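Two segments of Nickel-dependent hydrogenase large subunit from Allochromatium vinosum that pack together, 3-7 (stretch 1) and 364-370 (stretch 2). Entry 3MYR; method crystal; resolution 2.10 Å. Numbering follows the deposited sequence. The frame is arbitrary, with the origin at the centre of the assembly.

Stretch 1 (3-7) ERIVV
Stretch 2, residues 364-370: YKQLDVS

Stretch 1 runs from loop into a strand at residues 5-7, while stretch 2 is irregular throughout; their touching parts lie 103° apart, so the chains cross rather than pair as a sheet. The nearest CA atoms across them are those of R4 and Q366, 7.4 Å apart, and 306 Å² is buried. E3 (chi1 p, chi2 t) is exposed, as suits its charge, its CA-to-CB bond toward stretch 2.

R4 (phi/psi -70/146) makes the main connection. Its carbonyl accepts a weak hydrogen bond from the Q366 amide, NE2 to R4 O at 3.0 Å, N-H...O angle 129°. Q366 (-140/138, chi1 m, chi2 -99°) suits this place because its amide carries an N-H donor for the R4 carbonyl. The R4 side chain (m, t, then -127° and 117°) reaches across to stretch 2, where NH1 gives a weak bond to L367 O, 3.4 Å, near the guanidinium plane. V369 CG1 covers one face, 3.5 Å from R4 NH2, and Q366 OE1 lies over the opposite one. The O of water 1 accepts from R4 NH2 at 2.8 Å and, weakly, from V369 N at 3.4 Å.

I5 (-72/140) points away. Strand alternation returns V6 (-123/128, chi1 t) toward stretch 2, where its compact CG2 packs 3.6 Å from K365 O and 3.9 Å from Q366 NE2. V7 (-119/106) lies beyond reach.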

ATOM      1  N   GLU B   3       4.980  33.450   2.936  1.00 44.60           N
ATOM      2  CA  GLU B   3       6.165  32.637   2.928  1.00 45.47           C
ATOM      3  C   GLU B   3       6.128  31.391   2.081  1.00 42.30           C
ATOM      4  O   GLU B   3       6.159  31.514   0.906  1.00 43.91           O
ATOM      5  CB  GLU B   3       6.550  32.280   4.316  1.00 45.10           C
ATOM      6  CG  GLU B   3       5.393  32.108   5.070  1.00 52.58           C
ATOM      7  CD  GLU B   3       5.652  32.365   6.418  1.00 65.55           C
ATOM      8  OE1 GLU B   3       4.760  32.888   7.040  1.00 68.70           O
ATOM      9  OE2 GLU B   3       6.760  32.051   6.865  1.00 65.42           O
ATOM     10  N   ARG B   4       6.177  30.213   2.643  1.00 38.12           N
ATOM     11  CA  ARG B   4       6.265  29.053   1.793  1.00 33.67           C
ATOM     12  C   ARG B   4       5.014  28.748   1.009  1.00 32.78           C
ATOM     13  O   ARG B   4       3.932  28.906   1.478  1.00 32.07           O
ATOM     14  CB  ARG B   4       6.643  27.840   2.604  1.00 31.07           C
ATOM     15  CG  ARG B   4       8.068  27.669   2.856  1.00 30.71           C
ATOM     16  CD  ARG B   4       8.263  26.529   3.775  1.00 26.79           C
ATOM     17  NE  ARG B   4       9.041  27.043   4.806  1.00 39.25           N
ATOM     18  CZ  ARG B   4       8.730  27.157   6.074  1.00 40.01           C
ATOM     19  NH1 ARG B   4       7.664  26.663   6.607  1.00 50.51           N
ATOM     20  NH2 ARG B   4       9.589  27.772   6.814  1.00 36.35           N
ATOM     21  N   ILE B   5       5.197  28.240  -0.179  1.00 30.68           N
ATOM     22  CA  ILE B   5       4.092  27.625  -0.944  1.00 32.15           C
ATOM     23  C   ILE B   5       3.731  26.266  -0.287  1.00 31.23           C
ATOM     24  O   ILE B   5       4.627  25.560   0.230  1.00 32.00           O
ATOM     25  CB  ILE B   5       4.565  27.474  -2.396  1.00 32.06           C
ATOM     26  CG1 ILE B   5       4.710  28.905  -3.032  1.00 35.40           C
ATOM     27  CG2 ILE B   5       3.704  26.558  -3.200  1.00 37.47           C
ATOM     28  CD1 ILE B   5       3.477  29.766  -2.984  1.00 40.36           C
ATOM     29  N   VAL B   6       2.441  25.955  -0.201  1.00 27.63           N
ATOM     30  CA  VAL B   6       2.001  24.778   0.520  1.00 27.02           C
ATOM     31  C   VAL B   6       1.202  23.884  -0.429  1.00 26.66           C
ATOM     32  O   VAL B   6       0.264  24.344  -1.072  1.00 29.03           O
ATOM     33  CB  VAL B   6       1.134  25.149   1.752  1.00 26.93           C
ATOM     34  CG1 VAL B   6       0.481  23.860   2.399  1.00 25.78           C
ATOM     35  CG2 VAL B   6       1.974  25.940   2.800  1.00 29.98           C
ATOM     36  N   VAL B   7       1.553  22.604  -0.510  1.00 26.29           N
ATOM     37  CA  VAL B   7       0.640  21.625  -1.075  1.00 24.90           C
ATOM     38  C   VAL B   7       0.235  20.512  -0.114  1.00 26.38           C
ATOM     39  O   VAL B   7       1.033  19.635   0.261  1.00 22.34           O
ATOM     40  CB  VAL B   7       1.024  21.209  -2.516  1.00 26.68           C
ATOM     41  CG1 VAL B   7       2.372  21.726  -3.067  1.00 27.11           C
ATOM     42  CG2 VAL B   7       0.243  20.060  -3.213  1.00 23.07           C
ATOM     43  N   TYR B 364      -3.703  25.562  10.972  1.00 32.67           N
ATOM     44  CA  TYR B 364      -2.517  26.345  10.683  1.00 30.59           C
ATOM     45  C   TYR B 364      -2.317  26.450   9.185  1.00 29.55           C
ATOM     46  O   TYR B 364      -2.868  25.644   8.438  1.00 27.48           O
ATOM     47  CB  TYR B 364      -1.325  25.677  11.315  1.00 30.02           C
ATOM     48  CG  TYR B 364      -1.005  24.280  10.769  1.00 28.62           C
ATOM     49  CD1 TYR B 364      -1.324  23.120  11.519  1.00 25.20           C
ATOM     50  CD2 TYR B 364      -0.350  24.114   9.539  1.00 25.72           C
ATOM     51  CE1 TYR B 364      -0.947  21.860  11.087  1.00 24.41           C
ATOM     52  CE2 TYR B 364       0.017  22.828   9.087  1.00 21.89           C
ATOM     53  CZ  TYR B 364      -0.300  21.707   9.857  1.00 26.96           C
ATOM     54  OH  TYR B 364       0.039  20.416   9.439  1.00 24.59           O
ATOM     55  N   LYS B 365      -1.542  27.443   8.758  1.00 30.10           N
ATOM     56  CA  LYS B 365      -1.246  27.670   7.340  1.00 32.36           C
ATOM     57  C   LYS B 365       0.211  27.316   7.003  1.00 31.58           C
ATOM     58  O   LYS B 365       0.538  27.113   5.843  1.00 32.45           O
ATOM     59  CB  LYS B 365      -1.521  29.153   6.938  1.00 34.59           C
ATOM     60  CG  LYS B 365      -2.928  29.678   7.255  1.00 41.30           C
ATOM     61  CD  LYS B 365      -4.016  28.809   6.585  1.00 54.73           C
ATOM     62  CE  LYS B 365      -4.552  29.473   5.283  1.00 64.99           C
ATOM     63  NZ  LYS B 365      -5.344  28.529   4.382  1.00 67.08           N
ATOM     64  N   GLN B 366       1.086  27.278   8.001  1.00 30.41           N
ATOM     65  CA  GLN B 366       2.518  26.992   7.773  1.00 31.92           C
ATOM     66  C   GLN B 366       3.048  26.082   8.866  1.00 31.05           C
ATOM     67  O   GLN B 366       2.820  26.349  10.033  1.00 30.12           O
ATOM     68  CB  GLN B 366       3.371  28.260   7.896  1.00 31.29           C
ATOM     69  CG  GLN B 366       3.135  29.285   6.833  1.00 38.93           C
ATOM     70  CD  GLN B 366       4.200  29.207   5.736  1.00 45.50           C
ATOM     71  OE1 GLN B 366       5.438  29.410   6.008  1.00 56.47           O
ATOM     72  NE2 GLN B 366       3.742  28.958   4.503  1.00 41.11           N
ATOM     73  N   LEU B 367       3.859  25.098   8.505  1.00 29.54           N
ATOM     74  CA  LEU B 367       4.667  24.419   9.519  1.00 30.64           C
ATOM     75  C   LEU B 367       5.696  25.351  10.168  1.00 31.80           C
ATOM     76  O   LEU B 367       6.058  26.381   9.620  1.00 33.10           O
ATOM     77  CB  LEU B 367       5.412  23.266   8.894  1.00 28.04           C
ATOM     78  CG  LEU B 367       4.444  22.145   8.464  1.00 34.82           C
ATOM     79  CD1 LEU B 367       5.033  21.380   7.250  1.00 36.40           C
ATOM     80  CD2 LEU B 367       4.070  21.201   9.543  1.00 28.77           C
ATOM     81  N   ASP B 368       6.229  24.953  11.308  1.00 31.57           N
ATOM     82  CA  ASP B 368       7.419  25.596  11.786  1.00 33.02           C
ATOM     83  C   ASP B 368       8.535  24.553  11.585  1.00 32.80           C
ATOM     84  O   ASP B 368       8.588  23.518  12.242  1.00 31.93           O
ATOM     85  CB  ASP B 368       7.210  25.981  13.266  1.00 33.52           C
ATOM     86  CG  ASP B 368       8.477  26.554  13.938  1.00 37.33           C
ATOM     87  OD1 ASP B 368       9.629  26.422  13.465  1.00 40.60           O
ATOM     88  OD2 ASP B 368       8.291  27.132  14.993  1.00 41.79           O
ATOM     89  N   VAL B 369       9.487  24.904  10.754  1.00 31.33           N
ATOM     90  CA  VAL B 369      10.440  23.985  10.236  1.00 31.21           C
ATOM     91  C   VAL B 369      11.774  24.147  11.024  1.00 31.74           C
ATOM     92  O   VAL B 369      12.739  23.434  10.776  1.00 31.79           O
ATOM     93  CB  VAL B 369      10.477  24.335   8.732  1.00 31.98           C
ATOM     94  CG1 VAL B 369      11.594  25.283   8.214  1.00 34.68           C
ATOM     95  CG2 VAL B 369       9.693  23.479   7.861  1.00 31.10           C
ATOM     96  N   SER B 370      11.785  24.989  12.056  1.00 31.74           N
ATOM     97  CA  SER B 370      13.013  25.189  12.810  1.00 33.98           C
ATOM     98  C   SER B 370      13.243  24.002  13.717  1.00 34.45           C
ATOM     99  O   SER B 370      14.375  23.729  14.026  1.00 34.65           O
ATOM    100  CB  SER B 370      12.992  26.487  13.639  1.00 36.10           C
ATOM    101  OG  SER B 370      12.047  26.364  14.680  1.00 37.64           O
TER
HETATM  102  O   HOH W   1       9.182  28.014   9.528  1.00 18.47           O